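Long-range contacts in rhamnogalacturonan endolyase YesW (Bacillus subtilis, PDB 2ZUX), which cleaves the rhamnose-galacturonate bonds inside type I rhamnogalacturonan of plant cell walls by elimination and requires calcium or manganese for activity: residues 323-329 against 341-346; 361-367 against 379-385. All coordinates share one frame; numbering follows the deposited sequence.

Interaction 1: residues 323-329 against 341-346; sequences QGNHNLS and IIFGSM. With CA (calcium ion), chain C.
With CG of Phe-343 turned opposite its backbone N (chi1 -165°), the ring swings back over the loop and sets CE2, obliquely, 3.5 Å from the hydrogen-only CA of Gly-324. CD2 of Leu-328 also meets the ring obliquely, 4.2 Å from Phe-343 CD1; its CG is wedged between the backbone N and the carbonyl carbon, chi1 50°. Two kinds of backbone pairing hold the segments. Ser-329 and Ile-342 form an antiparallel hydrogen-bonded pair, Ser-329 N to Ile-342 O at 2.9 Å and Ile-342 N to Ser-329 O at 2.8 Å, with the two CB atoms on the same side of the sheet. At the other end, Phe-343 to Met-346 make a type II' beta turn, whose Ser-345 N donates to Gln-323 O at 2.9 Å, almost straight at the hydrogen but from above the carbonyl plane. Gly-344, at the corner of the turn with positive phi (64°), packs its CA directly on the backbone of 323-325, 3.6 Å from Asn-325 OD1, which accepts a hydrogen bond from Gln-382 NE2. His-326 makes no contact with 341-346; its NE2 binds a calcium ion at 2.2 Å while ND1 is hydrogen-bonded to Tyr-288. The contact lies at one end of a four-stranded antiparallel sheet of the beta-propeller and joins the loop before edge strand 329-331 to the turn between strands 340-343 and 346-348. Ile-341 and Phe-343 pack on strand 281-286, whereas Ser-329 and Ile-342 face strand 366-369.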
# COMPACT_ATOMS: atom_id res chain seq x y z
N GLN A 323 3.59 20.38 -7.23
CA GLN A 323 4.49 19.73 -6.27
C GLN A 323 4.27 18.24 -6.09
O GLN A 323 5.15 17.56 -5.56
CB GLN A 323 4.41 20.43 -4.90
CG GLN A 323 4.70 21.93 -4.93
CD GLN A 323 5.99 22.26 -5.66
OE1 GLN A 323 7.06 21.73 -5.33
NE2 GLN A 323 5.89 23.12 -6.67
N GLY A 324 3.11 17.73 -6.48
CA GLY A 324 2.77 16.35 -6.18
C GLY A 324 3.49 15.30 -7.00
O GLY A 324 3.95 15.56 -8.12
N ASN A 325 3.59 14.11 -6.42
CA ASN A 325 4.16 12.94 -7.06
C ASN A 325 3.04 12.06 -7.64
O ASN A 325 1.86 12.31 -7.41
CB ASN A 325 4.88 12.10 -6.01
CG ASN A 325 6.35 12.45 -5.84
OD1 ASN A 325 6.79 13.58 -6.09
ND2 ASN A 325 7.13 11.46 -5.40
N HIS A 326 3.43 11.01 -8.36
CA HIS A 326 2.48 9.92 -8.68
C HIS A 326 2.25 9.00 -7.47
O HIS A 326 2.07 7.79 -7.63
CB HIS A 326 3.00 9.03 -9.81
CG HIS A 326 3.50 9.76 -11.01
ND1 HIS A 326 2.66 10.39 -11.91
CD2 HIS A 326 4.75 9.93 -11.47
CE1 HIS A 326 3.39 10.92 -12.88
NE2 HIS A 326 4.66 10.64 -12.64
N ASN A 327 2.30 9.58 -6.27
CA ASN A 327 2.17 8.84 -5.02
C ASN A 327 2.13 9.85 -3.89
O ASN A 327 2.40 11.03 -4.09
CB ASN A 327 3.28 7.77 -4.83
CG ASN A 327 4.59 8.12 -5.54
OD1 ASN A 327 4.96 7.48 -6.54
ND2 ASN A 327 5.29 9.11 -5.02
N LEU A 328 1.75 9.40 -2.71
CA LEU A 328 1.73 10.23 -1.51
C LEU A 328 2.03 9.36 -0.30
O LEU A 328 2.07 8.14 -0.40
CB LEU A 328 0.39 10.98 -1.37
CG LEU A 328 -0.94 10.23 -1.48
CD1 LEU A 328 -1.17 9.24 -0.33
CD2 LEU A 328 -2.09 11.23 -1.53
N SER A 329 2.26 10.00 0.85
CA SER A 329 2.36 9.29 2.12
C SER A 329 1.46 9.97 3.13
O SER A 329 1.05 11.12 2.95
CB SER A 329 3.79 9.32 2.66
OG SER A 329 4.74 8.86 1.72
N ILE A 341 -0.53 14.86 5.39
CA ILE A 341 -0.40 14.27 4.06
C ILE A 341 0.90 14.77 3.43
O ILE A 341 1.10 15.98 3.29
CB ILE A 341 -1.60 14.65 3.17
CG1 ILE A 341 -2.92 14.19 3.81
CG2 ILE A 341 -1.44 14.07 1.77
CD1 ILE A 341 -4.13 15.01 3.39
N ILE A 342 1.77 13.83 3.05
CA ILE A 342 2.99 14.16 2.33
C ILE A 342 2.68 14.00 0.85
O ILE A 342 2.54 12.88 0.34
CB ILE A 342 4.18 13.26 2.76
CG1 ILE A 342 4.46 13.37 4.27
CG2 ILE A 342 5.44 13.60 1.95
CD1 ILE A 342 4.72 14.79 4.76
N PHE A 343 2.51 15.13 0.18
CA PHE A 343 2.04 15.16 -1.20
C PHE A 343 3.23 15.57 -2.09
O PHE A 343 3.33 16.71 -2.54
CB PHE A 343 0.89 16.16 -1.32
CG PHE A 343 0.07 16.04 -2.58
CD1 PHE A 343 -0.98 15.13 -2.67
CD2 PHE A 343 0.35 16.84 -3.68
CE1 PHE A 343 -1.73 15.01 -3.84
CE2 PHE A 343 -0.41 16.74 -4.84
CZ PHE A 343 -1.45 15.81 -4.92
N GLY A 344 4.14 14.62 -2.31
CA GLY A 344 5.35 14.91 -3.07
C GLY A 344 6.20 15.94 -2.35
O GLY A 344 6.66 15.69 -1.24
N SER A 345 6.40 17.09 -2.99
CA SER A 345 7.26 18.15 -2.46
C SER A 345 6.54 19.09 -1.50
O SER A 345 7.14 20.02 -0.97
CB SER A 345 7.87 18.95 -3.61
OG SER A 345 8.74 18.13 -4.36
N MET A 346 5.25 18.85 -1.28
CA MET A 346 4.50 19.67 -0.34
C MET A 346 3.85 18.81 0.74
O MET A 346 3.84 17.57 0.65
CB MET A 346 3.46 20.52 -1.07
CG MET A 346 2.26 19.73 -1.54
SD MET A 346 1.24 20.69 -2.66
CE MET A 346 -0.41 20.16 -2.18
CA CA C . 6.49 11.61 -13.27
O HOH W 1 5.58 12.58 -14.99
O HOH W 2 7.01 10.07 -14.63

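Interaction 2: residues 361-367 against 379-385; sequences GHGDALH and EVFQVHE. With CA (calcium ion), chain C; CA (calcium ion), chain J.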
# COMPACT_ATOMS: atom_id res chain seq x y z
N GLY A 361 9.17 20.42 -6.89
CA GLY A 361 8.28 19.95 -7.94
C GLY A 361 8.06 18.45 -7.95
O GLY A 361 8.50 17.70 -7.06
N HIS A 362 7.39 18.01 -9.02
CA HIS A 362 6.92 16.65 -9.20
C HIS A 362 8.03 15.61 -9.24
O HIS A 362 9.08 15.84 -9.82
CB HIS A 362 6.12 16.60 -10.51
CG HIS A 362 5.87 15.21 -11.00
ND1 HIS A 362 4.88 14.41 -10.46
CD2 HIS A 362 6.47 14.47 -11.97
CE1 HIS A 362 4.90 13.23 -11.06
NE2 HIS A 362 5.85 13.24 -11.99
N GLY A 363 7.75 14.45 -8.65
CA GLY A 363 8.62 13.29 -8.81
C GLY A 363 7.86 11.97 -8.81
O GLY A 363 6.64 11.93 -8.68
N ASP A 364 8.62 10.88 -8.92
CA ASP A 364 8.03 9.57 -9.19
C ASP A 364 8.13 8.57 -8.05
O ASP A 364 7.49 7.52 -8.10
CB ASP A 364 8.65 8.94 -10.44
CG ASP A 364 8.03 9.44 -11.71
OD1 ASP A 364 7.64 10.62 -11.76
OD2 ASP A 364 7.96 8.65 -12.69
N ALA A 365 8.93 8.88 -7.03
CA ALA A 365 9.06 7.99 -5.88
C ALA A 365 9.18 8.82 -4.61
O ALA A 365 9.63 9.97 -4.66
CB ALA A 365 10.29 7.08 -6.04
N LEU A 366 8.79 8.22 -3.48
CA LEU A 366 8.59 8.96 -2.24
C LEU A 366 8.65 7.98 -1.08
O LEU A 366 8.03 6.92 -1.13
CB LEU A 366 7.21 9.60 -2.26
CG LEU A 366 6.80 10.56 -1.15
CD1 LEU A 366 7.67 11.81 -1.16
CD2 LEU A 366 5.35 10.93 -1.33
N HIS A 367 9.38 8.35 -0.02
CA HIS A 367 9.52 7.52 1.17
C HIS A 367 9.41 8.37 2.43
O HIS A 367 10.24 9.26 2.65
CB HIS A 367 10.87 6.82 1.12
CG HIS A 367 10.95 5.83 0.02
ND1 HIS A 367 11.39 6.13 -1.25
CD2 HIS A 367 10.52 4.55 -0.02
CE1 HIS A 367 11.26 5.06 -2.02
NE2 HIS A 367 10.73 4.09 -1.29
N GLU A 379 11.26 11.69 8.41
CA GLU A 379 11.99 12.26 7.29
C GLU A 379 11.34 11.78 5.99
O GLU A 379 10.69 10.73 5.96
CB GLU A 379 13.47 11.86 7.33
CG GLU A 379 14.28 12.47 8.50
CD GLU A 379 14.08 11.76 9.83
OE1 GLU A 379 13.88 10.53 9.85
OE2 GLU A 379 14.17 12.43 10.89
N VAL A 380 11.50 12.58 4.94
CA VAL A 380 10.96 12.24 3.62
C VAL A 380 12.10 12.25 2.62
O VAL A 380 12.80 13.26 2.47
CB VAL A 380 9.88 13.23 3.16
CG1 VAL A 380 9.37 12.85 1.77
CG2 VAL A 380 8.72 13.29 4.15
N PHE A 381 12.29 11.11 1.96
CA PHE A 381 13.22 11.02 0.84
C PHE A 381 12.41 10.99 -0.44
O PHE A 381 11.45 10.22 -0.57
CB PHE A 381 14.08 9.76 0.94
CG PHE A 381 15.05 9.62 -0.20
CD1 PHE A 381 16.07 10.55 -0.39
CD2 PHE A 381 14.96 8.54 -1.07
CE1 PHE A 381 16.96 10.44 -1.46
CE2 PHE A 381 15.86 8.41 -2.14
CZ PHE A 381 16.86 9.36 -2.33
N GLN A 382 12.81 11.83 -1.39
CA GLN A 382 12.04 12.04 -2.61
C GLN A 382 12.98 12.25 -3.77
O GLN A 382 14.07 12.79 -3.59
CB GLN A 382 11.16 13.28 -2.46
CG GLN A 382 10.16 13.50 -3.58
CD GLN A 382 9.41 14.82 -3.45
OE1 GLN A 382 9.63 15.57 -2.49
NE2 GLN A 382 8.53 15.11 -4.40
N VAL A 383 12.56 11.81 -4.95
CA VAL A 383 13.27 12.11 -6.19
C VAL A 383 12.42 13.04 -7.05
O VAL A 383 11.21 13.18 -6.83
CB VAL A 383 13.69 10.83 -6.96
CG1 VAL A 383 14.70 10.04 -6.13
CG2 VAL A 383 12.47 9.98 -7.33
N HIS A 384 13.08 13.67 -8.02
CA HIS A 384 12.48 14.78 -8.75
C HIS A 384 12.69 14.63 -10.25
O HIS A 384 13.76 14.19 -10.69
CB HIS A 384 13.04 16.09 -8.22
CG HIS A 384 12.68 16.33 -6.79
ND1 HIS A 384 13.53 16.10 -5.73
CD2 HIS A 384 11.49 16.69 -6.24
CE1 HIS A 384 12.90 16.34 -4.59
NE2 HIS A 384 11.66 16.70 -4.88
N GLU A 385 11.67 15.00 -11.01
CA GLU A 385 11.61 14.77 -12.45
C GLU A 385 12.17 15.93 -13.27
O GLU A 385 12.65 15.72 -14.38
CB GLU A 385 10.15 14.54 -12.83
CG GLU A 385 9.88 14.22 -14.30
CD GLU A 385 8.52 13.60 -14.46
OE1 GLU A 385 8.28 12.57 -13.78
OE2 GLU A 385 7.67 14.12 -15.21
CA CA C . 6.49 11.61 -13.27
CA CA J . 13.97 10.70 12.60
O HOH W 2 7.01 10.07 -14.63
O HOH W 1 5.58 12.58 -14.99
O HOH W 3 13.60 9.74 14.80
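The His-362 ring has the Glu-385 carboxylate at its edge, with CD of Glu-385 in the ring plane 3.3 Å from His-362 CD2 and the two planes 85° apart; at the edge of the His-384 ring, in plane, lies Gly-361 O. Both histidines stand where a beta hairpin of the propeller, strands 366-369 and 379-383, opens into loops that converge on a calcium ion. His-362 NE2, Asp-364 OD1 and Glu-385 OE1 bind this ion together with His-326 and two waters; ND1 of His-362, hydrogen-bonded to Gly-324 O, fixes the ring's rotation. On the metal, Asp-364 OD1 and Glu-385 OE1 lie 2.9 Å apart, a closeness the cation probably compensates. Glu-385 reaches it with CG anti to its backbone N (chi1 -177°) and the chain extended, while its own N donates to His-362 O at 3.0 Å. Gly-363 CA makes a CA-H...O contact, 3.3 Å long, with Val-383 O, a buried oxygen without a hydrogen-bond partner. Further along, His-367 and Phe-381 are a hydrogen-bonded pair, Leu-366 and Gln-382 a non-hydrogen-bonded one, with Leu-366 CD1 3.5 Å from Val-380 CG1. At the far end, Glu-379 binds a second calcium through both carboxylate oxygens. Each water of the first site also donates to a carboxylate: water 2 to Asp-364 OD2 and water 1 to Glu-385 OE2, both at 2.6 Å.

Interaction 1 closes along the chain before interaction 2 opens, and their centres lie about 8 Å apart. They belong to two successive four-stranded antiparallel sheets of the propeller, one from 329-331 to 354-357 and the next from 366-369 to 403-407, and each joins the first strand, or the loop before it, to the second. The loops meet through probable hydrogen bonds, Ser-345 OG to Gly-361 O at 2.7 Å and Gly-324 O to His-362 ND1 at 2.8 Å. One calcium ion with its two waters is shared: 323-329 supplies one protein ligand, 361-367 and 379-385 the other three, so the metal ties together loops of neighbouring sheets, consistent with a structural role.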